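Local coordinates for nucleoside-diphosphate sugar epimerase (SulA family) (Corynebacterium glutamicum, PDB 3OH8), which probably acts as an NAD(P)-dependent epimerase on nucleoside-diphosphate sugars, through a Rossmann-fold epimerase/dehydratase domain, at residues A[140-145]-A[349-354]; A[187-192]-A[196-201]; A[220-225]-A[275-280]; A[262-267]-A[334-339]; A[442-445]-A[450-453]. All blocks are in the same frame, centred on the assembly; numbering follows the deposited sequence.

Interaction 1: A[140-145]-A[349-354]; sequences STLFDG and YYRAIV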
# COMPACT_ATOMS: atom_id res chain seq x y z
N SER A 140 6.48 -15.98 -0.47
CA SER A 140 6.55 -17.24 0.25
C SER A 140 7.76 -18.05 -0.20
O SER A 140 8.15 -19.01 0.46
CB SER A 140 5.28 -18.08 0.04
OG SER A 140 5.27 -18.67 -1.26
N THR A 141 8.37 -17.67 -1.32
CA THR A 141 9.53 -18.45 -1.79
C THR A 141 10.83 -18.00 -1.14
O THR A 141 11.88 -18.61 -1.36
CB THR A 141 9.71 -18.38 -3.31
OG1 THR A 141 10.05 -17.04 -3.70
CG2 THR A 141 8.43 -18.83 -4.03
N LEU A 142 10.75 -16.96 -0.31
CA LEU A 142 11.94 -16.29 0.20
C LEU A 142 12.24 -16.62 1.64
O LEU A 142 13.31 -16.28 2.14
CB LEU A 142 11.80 -14.76 0.04
CG LEU A 142 11.55 -14.28 -1.38
CD1 LEU A 142 11.33 -12.75 -1.39
CD2 LEU A 142 12.73 -14.67 -2.29
N PHE A 143 11.30 -17.27 2.33
CA PHE A 143 11.51 -17.58 3.74
C PHE A 143 10.59 -18.71 4.18
O PHE A 143 9.75 -19.18 3.40
CB PHE A 143 11.30 -16.32 4.61
CG PHE A 143 9.85 -15.96 4.83
CD1 PHE A 143 9.02 -15.64 3.76
CD2 PHE A 143 9.32 -15.93 6.11
CE1 PHE A 143 7.69 -15.31 3.97
CE2 PHE A 143 7.99 -15.60 6.33
CZ PHE A 143 7.17 -15.30 5.25
N ASP A 144 10.74 -19.15 5.43
CA ASP A 144 10.02 -20.34 5.90
C ASP A 144 8.50 -20.14 6.02
O ASP A 144 7.76 -21.11 6.14
CB ASP A 144 10.64 -20.89 7.19
CG ASP A 144 10.46 -19.96 8.39
OD1 ASP A 144 9.62 -19.04 8.33
OD2 ASP A 144 11.16 -20.16 9.40
N GLY A 145 8.04 -18.89 5.97
CA GLY A 145 6.62 -18.61 5.95
C GLY A 145 5.94 -18.54 7.32
O GLY A 145 4.73 -18.32 7.41
N TYR A 349 9.39 -3.00 1.46
CA TYR A 349 9.57 -3.11 2.91
C TYR A 349 9.27 -4.52 3.39
O TYR A 349 10.02 -5.12 4.17
CB TYR A 349 8.67 -2.11 3.64
CG TYR A 349 9.34 -0.75 3.83
CD1 TYR A 349 10.28 -0.56 4.84
CD2 TYR A 349 9.02 0.33 3.01
CE1 TYR A 349 10.90 0.68 5.02
CE2 TYR A 349 9.64 1.57 3.19
CZ TYR A 349 10.58 1.73 4.18
OH TYR A 349 11.19 2.97 4.35
N TYR A 350 8.13 -5.04 2.94
CA TYR A 350 7.66 -6.36 3.35
C TYR A 350 8.70 -7.40 2.97
O TYR A 350 9.13 -8.19 3.81
CB TYR A 350 6.31 -6.62 2.66
CG TYR A 350 5.50 -7.79 3.18
CD1 TYR A 350 6.06 -9.05 3.30
CD2 TYR A 350 4.15 -7.64 3.49
CE1 TYR A 350 5.29 -10.14 3.76
CE2 TYR A 350 3.38 -8.70 3.94
CZ TYR A 350 3.96 -9.95 4.07
OH TYR A 350 3.19 -11.01 4.52
N ARG A 351 9.16 -7.36 1.72
CA ARG A 351 10.24 -8.25 1.31
C ARG A 351 11.48 -8.10 2.18
O ARG A 351 12.08 -9.11 2.58
CB ARG A 351 10.61 -8.03 -0.17
CG ARG A 351 11.66 -9.02 -0.63
CD ARG A 351 12.07 -8.88 -2.09
NE ARG A 351 13.08 -9.89 -2.37
CZ ARG A 351 13.33 -10.42 -3.56
NH1 ARG A 351 12.66 -10.02 -4.63
NH2 ARG A 351 14.25 -11.37 -3.67
N ALA A 352 11.89 -6.86 2.45
CA ALA A 352 13.09 -6.64 3.27
C ALA A 352 12.95 -7.31 4.64
O ALA A 352 13.89 -7.89 5.17
CB ALA A 352 13.36 -5.14 3.43
N ILE A 353 11.75 -7.22 5.20
CA ILE A 353 11.48 -7.81 6.50
C ILE A 353 11.76 -9.32 6.53
O ILE A 353 12.42 -9.82 7.45
CB ILE A 353 10.03 -7.52 6.95
CG1 ILE A 353 9.85 -6.03 7.25
CG2 ILE A 353 9.64 -8.39 8.14
CD1 ILE A 353 8.39 -5.64 7.49
N VAL A 354 11.29 -10.03 5.51
CA VAL A 354 11.35 -11.51 5.51
C VAL A 354 12.52 -12.12 4.74
O VAL A 354 12.88 -13.27 4.97
CB VAL A 354 10.02 -12.14 5.00
CG1 VAL A 354 8.82 -11.53 5.71
CG2 VAL A 354 9.87 -11.96 3.51
O HOH W 1 14.92 -15.32 4.36

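Interaction 2: A[187-192]-A[196-201]; sequences RFWDPL and SDLLDG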
# COMPACT_ATOMS: atom_id res chain seq x y z
N ARG A 187 2.79 0.49 21.67
CA ARG A 187 3.80 0.94 22.63
C ARG A 187 4.22 2.38 22.41
O ARG A 187 4.45 2.82 21.29
CB ARG A 187 5.02 0.03 22.57
CG ARG A 187 4.71 -1.37 23.03
CD ARG A 187 5.90 -2.28 22.87
NE ARG A 187 5.52 -3.66 23.14
CZ ARG A 187 6.33 -4.70 22.99
NH1 ARG A 187 7.57 -4.51 22.55
NH2 ARG A 187 5.89 -5.92 23.25
N PHE A 188 4.31 3.12 23.52
CA PHE A 188 4.72 4.51 23.48
C PHE A 188 6.19 4.64 23.14
O PHE A 188 7.07 4.06 23.79
CB PHE A 188 4.42 5.20 24.83
CG PHE A 188 4.84 6.63 24.87
CD1 PHE A 188 4.05 7.61 24.29
CD2 PHE A 188 6.02 7.01 25.49
CE1 PHE A 188 4.43 8.95 24.33
CE2 PHE A 188 6.41 8.35 25.52
CZ PHE A 188 5.62 9.32 24.94
N TRP A 189 6.47 5.42 22.10
CA TRP A 189 7.84 5.63 21.67
C TRP A 189 8.24 7.08 21.89
O TRP A 189 7.64 7.98 21.31
CB TRP A 189 8.01 5.25 20.20
CG TRP A 189 9.35 5.63 19.62
CD1 TRP A 189 10.58 5.39 20.15
CD2 TRP A 189 9.57 6.29 18.37
NE1 TRP A 189 11.56 5.87 19.31
CE2 TRP A 189 10.97 6.43 18.21
CE3 TRP A 189 8.73 6.78 17.36
CZ2 TRP A 189 11.54 7.04 17.09
CZ3 TRP A 189 9.30 7.38 16.26
CH2 TRP A 189 10.68 7.51 16.14
N ASP A 190 9.23 7.29 22.74
CA ASP A 190 9.85 8.61 22.93
C ASP A 190 11.12 8.63 22.09
O ASP A 190 12.10 7.99 22.44
CB ASP A 190 10.22 8.80 24.40
CG ASP A 190 10.78 10.19 24.69
OD1 ASP A 190 11.15 10.89 23.72
OD2 ASP A 190 10.85 10.58 25.87
N PRO A 191 11.09 9.35 20.96
CA PRO A 191 12.21 9.25 20.01
C PRO A 191 13.57 9.55 20.64
O PRO A 191 14.56 8.91 20.28
CB PRO A 191 11.86 10.29 18.95
CG PRO A 191 10.37 10.42 19.02
CD PRO A 191 10.04 10.26 20.49
N LEU A 192 13.63 10.51 21.57
CA LEU A 192 14.91 10.90 22.15
C LEU A 192 15.22 10.17 23.44
O LEU A 192 16.22 10.44 24.09
CB LEU A 192 14.98 12.41 22.36
CG LEU A 192 15.00 13.22 21.06
CD1 LEU A 192 14.84 14.71 21.33
CD2 LEU A 192 16.28 12.93 20.27
N SER A 196 13.76 0.98 27.33
CA SER A 196 14.69 -0.15 27.23
C SER A 196 14.03 -1.39 26.65
O SER A 196 14.70 -2.22 26.03
CB SER A 196 15.25 -0.52 28.61
OG SER A 196 16.06 0.52 29.11
N ASP A 197 12.73 -1.52 26.88
CA ASP A 197 12.00 -2.73 26.52
C ASP A 197 11.11 -2.51 25.29
O ASP A 197 10.18 -3.29 25.04
CB ASP A 197 11.15 -3.20 27.71
CG ASP A 197 10.02 -2.23 28.05
OD1 ASP A 197 10.00 -1.09 27.53
OD2 ASP A 197 9.13 -2.60 28.84
N LEU A 198 11.38 -1.45 24.54
CA LEU A 198 10.53 -1.06 23.42
C LEU A 198 10.40 -2.17 22.37
O LEU A 198 9.34 -2.35 21.76
CB LEU A 198 11.07 0.21 22.75
CG LEU A 198 10.05 0.95 21.89
CD1 LEU A 198 8.83 1.34 22.72
CD2 LEU A 198 10.66 2.17 21.22
N LEU A 199 11.47 -2.93 22.18
CA LEU A 199 11.50 -3.90 21.09
C LEU A 199 11.25 -5.33 21.56
O LEU A 199 11.36 -6.28 20.76
CB LEU A 199 12.83 -3.81 20.33
CG LEU A 199 13.22 -2.42 19.83
CD1 LEU A 199 14.57 -2.47 19.08
CD2 LEU A 199 12.14 -1.81 18.94
N ASP A 200 10.88 -5.51 22.82
CA ASP A 200 10.67 -6.87 23.32
C ASP A 200 9.64 -7.61 22.47
O ASP A 200 8.59 -7.05 22.11
CB ASP A 200 10.23 -6.88 24.79
CG ASP A 200 11.32 -6.41 25.75
OD1 ASP A 200 12.47 -6.14 25.32
OD2 ASP A 200 11.01 -6.31 26.95
N GLY A 201 9.93 -8.86 22.17
CA GLY A 201 9.01 -9.68 21.40
C GLY A 201 9.11 -9.51 19.89
O GLY A 201 8.50 -10.26 19.13

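Interaction 3: A[220-225]-A[275-280]; sequences SHKEAI and DDFLAE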
# COMPACT_ATOMS: atom_id res chain seq x y z
N SER A 220 20.09 25.37 7.48
CA SER A 220 19.44 26.01 8.62
C SER A 220 18.63 25.00 9.42
O SER A 220 18.34 25.21 10.60
CB SER A 220 18.52 27.14 8.14
OG SER A 220 17.41 26.61 7.44
N HIS A 221 18.26 23.89 8.77
CA HIS A 221 17.42 22.85 9.37
C HIS A 221 18.22 21.79 10.13
O HIS A 221 17.64 20.83 10.64
CB HIS A 221 16.60 22.15 8.29
CG HIS A 221 15.38 22.91 7.85
ND1 HIS A 221 15.45 23.99 7.00
CD2 HIS A 221 14.07 22.73 8.14
CE1 HIS A 221 14.23 24.45 6.79
NE2 HIS A 221 13.38 23.71 7.47
N LYS A 222 19.54 21.95 10.18
CA LYS A 222 20.42 20.88 10.65
C LYS A 222 20.03 20.29 12.01
O LYS A 222 19.81 19.08 12.13
CB LYS A 222 21.89 21.32 10.67
CG LYS A 222 22.85 20.19 10.33
CD LYS A 222 24.17 20.30 11.07
CE LYS A 222 25.11 19.15 10.72
NZ LYS A 222 25.51 19.16 9.28
N GLU A 223 19.96 21.13 13.04
CA GLU A 223 19.65 20.65 14.38
C GLU A 223 18.28 19.97 14.43
O GLU A 223 18.14 18.86 14.95
CB GLU A 223 19.77 21.79 15.41
CG GLU A 223 19.67 21.35 16.86
CD GLU A 223 20.59 20.18 17.22
OE1 GLU A 223 21.59 19.93 16.49
OE2 GLU A 223 20.32 19.51 18.23
N ALA A 224 17.26 20.62 13.88
CA ALA A 224 15.92 20.04 13.83
C ALA A 224 15.92 18.63 13.25
O ALA A 224 15.19 17.77 13.71
CB ALA A 224 14.98 20.94 13.03
N ILE A 225 16.73 18.41 12.21
CA ILE A 225 16.77 17.11 11.55
C ILE A 225 17.58 16.11 12.36
O ILE A 225 17.28 14.91 12.38
CB ILE A 225 17.36 17.23 10.13
CG1 ILE A 225 16.35 17.89 9.19
CG2 ILE A 225 17.77 15.86 9.60
CD1 ILE A 225 16.96 18.49 7.94
N ASP A 275 26.29 15.72 -3.15
CA ASP A 275 27.26 16.76 -2.76
C ASP A 275 26.62 17.93 -2.03
O ASP A 275 27.28 18.93 -1.73
CB ASP A 275 28.03 17.25 -3.99
CG ASP A 275 27.12 17.89 -5.04
OD1 ASP A 275 25.97 18.26 -4.73
OD2 ASP A 275 27.57 18.03 -6.20
N ASP A 276 25.33 17.79 -1.72
CA ASP A 276 24.57 18.87 -1.09
C ASP A 276 24.16 18.52 0.34
O ASP A 276 24.55 17.49 0.88
CB ASP A 276 23.33 19.19 -1.94
CG ASP A 276 22.52 17.95 -2.27
OD1 ASP A 276 22.76 16.89 -1.66
OD2 ASP A 276 21.64 18.04 -3.15
N PHE A 277 23.39 19.40 0.97
CA PHE A 277 23.01 19.17 2.36
C PHE A 277 22.05 17.99 2.48
O PHE A 277 22.11 17.23 3.44
CB PHE A 277 22.37 20.42 2.97
CG PHE A 277 22.08 20.29 4.44
CD1 PHE A 277 23.12 20.22 5.36
CD2 PHE A 277 20.77 20.23 4.90
CE1 PHE A 277 22.86 20.09 6.72
CE2 PHE A 277 20.51 20.11 6.26
CZ PHE A 277 21.56 20.04 7.17
N LEU A 278 21.17 17.84 1.49
CA LEU A 278 20.25 16.72 1.47
C LEU A 278 21.03 15.41 1.55
O LEU A 278 20.72 14.52 2.36
CB LEU A 278 19.41 16.76 0.20
CG LEU A 278 18.57 15.52 -0.10
CD1 LEU A 278 17.56 15.28 1.01
CD2 LEU A 278 17.87 15.66 -1.45
N ALA A 279 22.05 15.28 0.70
CA ALA A 279 22.89 14.09 0.70
C ALA A 279 23.55 13.87 2.07
O ALA A 279 23.68 12.73 2.53
CB ALA A 279 23.96 14.18 -0.39
N GLU A 280 23.98 14.96 2.70
CA GLU A 280 24.66 14.84 3.98
C GLU A 280 23.70 14.31 5.03
O GLU A 280 24.04 13.42 5.79
CB GLU A 280 25.23 16.19 4.42
CG GLU A 280 25.81 16.16 5.83
CD GLU A 280 26.58 17.43 6.16
OE1 GLU A 280 26.59 18.37 5.33
OE2 GLU A 280 27.18 17.50 7.26

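Interaction 4: A[262-267]-A[334-339]; sequences RGDEIL and TSWFSW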
# COMPACT_ATOMS: atom_id res chain seq x y z
N ARG A 262 21.52 15.09 -9.96
CA ARG A 262 22.64 14.38 -10.60
C ARG A 262 22.54 14.33 -12.13
O ARG A 262 23.24 13.56 -12.79
CB ARG A 262 22.80 12.95 -10.05
CG ARG A 262 23.25 12.86 -8.59
CD ARG A 262 24.75 13.10 -8.43
NE ARG A 262 25.54 11.88 -8.58
CZ ARG A 262 25.86 11.05 -7.59
NH1 ARG A 262 25.45 11.29 -6.34
NH2 ARG A 262 26.61 9.98 -7.83
N GLY A 263 21.66 15.15 -12.71
CA GLY A 263 21.55 15.22 -14.15
C GLY A 263 21.06 13.93 -14.78
O GLY A 263 20.04 13.37 -14.37
N ASP A 264 21.78 13.45 -15.79
CA ASP A 264 21.39 12.25 -16.50
C ASP A 264 22.11 11.00 -16.00
O ASP A 264 21.95 9.92 -16.57
CB ASP A 264 21.62 12.42 -18.00
CG ASP A 264 20.66 13.41 -18.63
OD1 ASP A 264 19.62 13.72 -18.02
OD2 ASP A 264 20.95 13.87 -19.76
N GLU A 265 22.88 11.14 -14.93
CA GLU A 265 23.61 10.00 -14.37
C GLU A 265 22.62 8.99 -13.79
O GLU A 265 21.73 9.36 -13.02
CB GLU A 265 24.57 10.46 -13.29
CG GLU A 265 25.35 9.32 -12.65
CD GLU A 265 26.15 9.79 -11.45
OE1 GLU A 265 26.19 11.01 -11.22
OE2 GLU A 265 26.74 8.94 -10.75
N ILE A 266 22.77 7.73 -14.18
CA ILE A 266 21.89 6.69 -13.69
C ILE A 266 22.37 6.30 -12.30
O ILE A 266 23.51 5.88 -12.12
CB ILE A 266 21.93 5.45 -14.60
CG1 ILE A 266 21.24 5.77 -15.94
CG2 ILE A 266 21.26 4.27 -13.93
CD1 ILE A 266 21.30 4.63 -16.94
N LEU A 267 21.50 6.47 -11.31
CA LEU A 267 21.89 6.24 -9.92
C LEU A 267 21.54 4.83 -9.44
O LEU A 267 20.38 4.41 -9.46
CB LEU A 267 21.24 7.29 -9.00
CG LEU A 267 21.56 8.74 -9.41
CD1 LEU A 267 20.57 9.72 -8.77
CD2 LEU A 267 23.01 9.09 -9.05
N THR A 334 13.42 18.58 -18.37
CA THR A 334 14.33 17.43 -18.39
C THR A 334 14.64 16.82 -17.01
O THR A 334 15.35 15.83 -16.93
CB THR A 334 15.69 17.76 -19.08
OG1 THR A 334 16.42 18.69 -18.28
CG2 THR A 334 15.47 18.32 -20.48
N SER A 335 14.13 17.43 -15.95
CA SER A 335 14.35 16.93 -14.59
C SER A 335 13.79 15.52 -14.43
O SER A 335 12.65 15.26 -14.80
CB SER A 335 13.69 17.86 -13.56
OG SER A 335 14.49 19.01 -13.36
N TRP A 336 14.60 14.62 -13.86
CA TRP A 336 14.19 13.23 -13.70
C TRP A 336 13.40 13.04 -12.41
O TRP A 336 13.88 13.36 -11.32
CB TRP A 336 15.40 12.29 -13.73
CG TRP A 336 16.04 12.11 -15.07
CD1 TRP A 336 17.19 12.70 -15.53
CD2 TRP A 336 15.58 11.26 -16.14
NE1 TRP A 336 17.47 12.28 -16.80
CE2 TRP A 336 16.50 11.40 -17.21
CE3 TRP A 336 14.49 10.41 -16.30
CZ2 TRP A 336 16.35 10.71 -18.41
CZ3 TRP A 336 14.34 9.73 -17.50
CH2 TRP A 336 15.27 9.89 -18.54
N PHE A 337 12.19 12.52 -12.56
CA PHE A 337 11.28 12.31 -11.45
C PHE A 337 11.42 10.85 -11.00
O PHE A 337 11.06 9.94 -11.73
CB PHE A 337 9.84 12.61 -11.89
CG PHE A 337 8.82 12.49 -10.81
CD1 PHE A 337 8.95 13.19 -9.63
CD2 PHE A 337 7.71 11.66 -10.98
CE1 PHE A 337 8.00 13.08 -8.63
CE2 PHE A 337 6.76 11.55 -9.98
CZ PHE A 337 6.90 12.25 -8.80
N SER A 338 11.97 10.66 -9.81
CA SER A 338 12.22 9.33 -9.26
C SER A 338 11.03 8.92 -8.37
O SER A 338 10.86 9.42 -7.25
CB SER A 338 13.53 9.36 -8.47
OG SER A 338 13.73 8.16 -7.74
N TRP A 339 10.20 8.02 -8.90
CA TRP A 339 8.89 7.72 -8.31
C TRP A 339 8.74 6.24 -8.03
O TRP A 339 9.43 5.42 -8.63
CB TRP A 339 7.78 8.13 -9.28
CG TRP A 339 7.80 7.30 -10.53
CD1 TRP A 339 8.55 7.52 -11.64
CD2 TRP A 339 7.06 6.09 -10.78
NE1 TRP A 339 8.32 6.53 -12.57
CE2 TRP A 339 7.40 5.64 -12.07
CE3 TRP A 339 6.13 5.35 -10.04
CZ2 TRP A 339 6.86 4.48 -12.64
CZ3 TRP A 339 5.59 4.19 -10.61
CH2 TRP A 339 5.96 3.78 -11.90

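Interaction 5: A[442-445]-A[450-453]; sequences YEQL and QQQE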
# COMPACT_ATOMS: atom_id res chain seq x y z
N TYR A 442 -8.75 4.83 -12.26
CA TYR A 442 -9.09 4.82 -13.68
C TYR A 442 -9.01 3.41 -14.24
O TYR A 442 -8.98 3.24 -15.45
CB TYR A 442 -8.11 5.69 -14.47
CG TYR A 442 -7.91 7.09 -13.94
CD1 TYR A 442 -8.93 7.78 -13.32
CD2 TYR A 442 -6.68 7.72 -14.10
CE1 TYR A 442 -8.73 9.07 -12.84
CE2 TYR A 442 -6.47 9.01 -13.63
CZ TYR A 442 -7.50 9.68 -13.00
OH TYR A 442 -7.28 10.96 -12.54
N GLU A 443 -8.97 2.40 -13.37
CA GLU A 443 -8.86 1.03 -13.87
C GLU A 443 -10.22 0.46 -14.28
O GLU A 443 -11.26 1.00 -13.93
CB GLU A 443 -8.11 0.14 -12.87
CG GLU A 443 -6.61 0.45 -12.83
CD GLU A 443 -5.84 -0.39 -11.81
OE1 GLU A 443 -6.26 -0.44 -10.63
OE2 GLU A 443 -4.80 -0.98 -12.18
N GLN A 444 -10.20 -0.61 -15.07
CA GLN A 444 -11.41 -1.22 -15.60
C GLN A 444 -11.75 -2.47 -14.82
O GLN A 444 -10.85 -3.16 -14.32
CB GLN A 444 -11.21 -1.66 -17.05
CG GLN A 444 -10.78 -0.59 -18.03
CD GLN A 444 -10.16 -1.18 -19.29
OE1 GLN A 444 -10.08 -2.41 -19.45
NE2 GLN A 444 -9.71 -0.32 -20.19
N LEU A 445 -13.04 -2.76 -14.74
CA LEU A 445 -13.53 -4.02 -14.23
C LEU A 445 -12.86 -5.19 -14.94
O LEU A 445 -12.56 -5.11 -16.14
CB LEU A 445 -15.03 -4.13 -14.46
CG LEU A 445 -15.92 -3.10 -13.75
CD1 LEU A 445 -17.36 -3.31 -14.19
CD2 LEU A 445 -15.77 -3.24 -12.24
N GLN A 450 -18.46 -6.01 -19.72
CA GLN A 450 -19.39 -5.29 -18.84
C GLN A 450 -18.98 -3.83 -18.70
O GLN A 450 -19.82 -2.93 -18.70
CB GLN A 450 -19.45 -5.96 -17.46
CG GLN A 450 -20.40 -5.27 -16.47
CD GLN A 450 -20.57 -6.08 -15.20
OE1 GLN A 450 -19.68 -6.83 -14.81
NE2 GLN A 450 -21.72 -5.92 -14.54
N GLN A 451 -17.67 -3.62 -18.55
CA GLN A 451 -17.10 -2.28 -18.53
C GLN A 451 -17.57 -1.53 -19.77
O GLN A 451 -18.12 -0.43 -19.67
CB GLN A 451 -15.56 -2.37 -18.53
CG GLN A 451 -14.83 -1.03 -18.59
CD GLN A 451 -14.70 -0.37 -17.23
OE1 GLN A 451 -14.46 0.84 -17.13
NE2 GLN A 451 -14.85 -1.16 -16.18
N GLN A 452 -17.36 -2.14 -20.94
CA GLN A 452 -17.72 -1.51 -22.21
C GLN A 452 -19.21 -1.18 -22.28
O GLN A 452 -19.59 -0.11 -22.76
CB GLN A 452 -17.31 -2.40 -23.38
CG GLN A 452 -15.82 -2.32 -23.70
CD GLN A 452 -15.39 -3.38 -24.69
OE1 GLN A 452 -16.19 -4.20 -25.14
NE2 GLN A 452 -14.10 -3.38 -25.03
N GLU A 453 -20.04 -2.09 -21.78
CA GLU A 453 -21.48 -1.91 -21.80
C GLU A 453 -21.96 -0.77 -20.88
O GLU A 453 -22.85 -0.00 -21.24
CB GLU A 453 -22.20 -3.22 -21.46
CG GLU A 453 -21.90 -4.35 -22.44
CD GLU A 453 -22.48 -5.69 -22.00
OE1 GLU A 453 -22.90 -5.80 -20.82
OE2 GLU A 453 -22.51 -6.63 -22.82

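Interaction 1: A[140-145]-A[349-354]
L142 and F143 meet R351 and V354 where the loop that leads from helix 119-139 into strand 149-153, a strand of the Rossmann-fold sheet, passes the C-terminal end of helix 342-354. The apolar part is a CH-pi contact. V354 CB sits over the middle of the F143 ring, 3.8 Å from its centroid and 11° off the ring normal, with CG2 toward CD1 and CG1 toward CZ and CE2 of the ring. A branched valine suits this place because it spreads two methyls over a flat ring. On the other ring face lies G145 N of the same loop. F143 reaches the helix with CG between its backbone N and carbonyl carbon (chi1 77°).

A second contact sets carbon against a charged plane: L142 CD1 lies over one face of the R351 guanidinium, 3.5 Å from R351 NE, and the two side chains cross at about a right angle. The polar ends have other partners: NE forms a salt bridge with D355, and NH1 a hydrogen bond with H425.

The backbones are linked through water, which donates to both L142 O, at 2.9 Å, and V354 O, at 3.0 Å.

Interaction 2: A[187-192]-A[196-201]
L198 sets its CD2 methyl against the indole of W189, 3.4 Å from W189 CD1 and obliquely to the ring. The other methyl, L198 CD1, turns to the preceding residues of the strand, lying 3.4 Å from F188 O and 4.0 Å from R187 CB. The fork of a leucine thus covers three consecutive residues, one branch taking the aromatic ring and the other the backbone and the root of the arginine. The first torsion of L198, with CG opposite the backbone N (chi1 -161°), swings that fork across to the strand. W189 is also flanked within its own segment, P191 CA lying above one face of the indole.

Strand 187-188 runs parallel to strand 173-178 in the Rossmann-fold sheet. The chain then loops back through a type I turn from D197 to D200 on its way to strand 204-207. L177 of the neighbouring strand touches R187, W189 and L198, and L236 of helix 222-242 also packs on W189.

R187 ties the turn down. Arginine, with several N-H groups in one plane, is well suited to this task. Its chain is extended from CG to NE, long enough to bring R187 NH1 to two carbonyls, both close to the guanidinium plane: L198 O at 2.9 Å and D200 O at 2.8 Å. The two NH1 bonds, with a weak one from R187 NH2 to D200 O at 3.1 Å, hold the guanidinium in rotation. L198 O is met from above its carbonyl plane, 58° out of it, and D200 O by NH1 on a lone pair.

Interaction 3: A[220-225]-A[275-280]
The N-terminal turns of two surface helices of the epimerase/dehydratase region, 222-242 and 277-287, come together through K222, F277, E280 and I225. The F277 ring reaches toward helix 222-242, its CG opposite the backbone N (chi1 -174°), and presents its edge. K222 CG lies there, near the ring plane and 3.4 Å from F277 CZ, with K222 CB close by. I225, one turn further along, adds CD1 at 4.2 Å from F277 CE2, approaching the ring obliquely. Lysine suits this place because its methylene chain serves the phenyl rim while its amine goes on to a charge.

Bends at chi2 and chi4 carry K222 NZ past the ring to E280, where it forms a salt bridge with OE2 at 3.1 Å. The amine comes from above the carboxylate plane, 67° out of it. E280 stands one turn after F277 on the same helical flank, so ring and carboxylate share one lysine. D276 is the N-cap of helix 277-287, its OD1 accepting from A279 N at 2.9 Å. F277 also touches D219, in the loop before helix 222-242. An ion pair through one oxygen, met steeply and at the surface, is probably of modest strength, with solvent likely to screen it further.

Interaction 4: A[262-267]-A[334-339]
W336 points its indole N-H at D264, joining a strand of the Rossmann-fold sheet, 336-341, to a type II' beta turn that runs from R262 to E265. W336 NE1 donates to D264 OD1 at 2.9 Å, with an N-H...acceptor angle of 158°. The oxygen lies near the ring plane, so the indole uses its polar edge, but it is met on its anti side and 34° out of the carboxylate plane; the carboxylate and ring planes stand almost at right angles. Next to this bond, W336 CD1 lies 3.1 Å from G263 O. Tryptophan therefore brings a ring edge with a single directed donor to a place lined by turn oxygens, and aspartate offers a short, charged acceptor.

The turn itself positions D264. G263, at its second position, has a positive phi, which glycine adopts readily, and E265 N closes the turn on R262 O at 3.3 Å. CG of D264 lies opposite its carbonyl carbon (chi1 -70°), which sends the carboxylate toward the strand. Further out, strand 412-415 bonds to both segments: W336 pairs with Q413 and L267 with R414 through their backbones. R414 also packs on W336 and donates through NH1 to D264 O.

Within the turn, R262 grips E265 side-on, a salt bridge that ties the first and last turn residues. R262 NE holds E265 OE1 at 2.9 Å and R262 NH2 holds E265 OE2 at 3.1 Å, while L267 CD2 sits 3.7 Å above the middle of the R262 guanidinium plane.

Interaction 5: A[442-445]-A[450-453]
Q451 starts with CG opposite its backbone N (chi1 177°) and then bends at chi2 (83°), which turns its amide from the helix toward Q444 and L445. Q444 and L445 both turn CG opposite the carbonyl carbon. For Q444 this carries its own amide away from the helix, so that Q444 CB meets the incoming group, 3.7 Å from Q451 CD; the two side chains cross at about a right angle. L445 crosses Q451 obliquely, its CB and CG next to the end of the Q451 amide. The modelled orientation of that amide is doubtful and probably reversed. The atom built as NE2 of Q451 is 2.8 Å from L445 N, and with the group turned back this may be a hydrogen bond. A long residue with a flat polar end suits such a place, since its methylenes can pack against side chains while the amide end comes close to a neighbouring backbone.

L445 CD1 is also 4.3 Å from Q450 OE1, whose polar partner is T5; Q450 NE2 bonds to T4 O. L445 itself packs on T119 and F122 of helix 119-139. Thus the short loop after helix 432-440 folds back on helix 448-454 as a compact turn between two helices, set against helix 119-139 and edge strand 3-9 of the N-terminal part, whose seven-stranded antiparallel sheet and long helix are consistent with a helix-grip (START-like) fold.

How the interactions relate
From the N terminus, interaction 1 opens just after helix 119-139 and closes 204 residues later on helix 342-354, spanning most of the Rossmann-fold part in sequence; interactions 2, 3 and 4 are nested inside it. Interaction 2 closes a short loop at the strand 187-188 end of the sheet. Interactions 3 and 4 then cross, because 262-267 falls between 220-225 and 275-280, while 334-339 follows both; their nearest atoms are about 6 Å apart, and together they link surface helices, a turn and strand 336-341. That strand runs on into the helix of interaction 1. Interaction 5 comes last, in series, joining the loop after helix 432-440 to helix 448-454, beside the N-terminal antiparallel sheet, its centre about 48 Å from that of interaction 2.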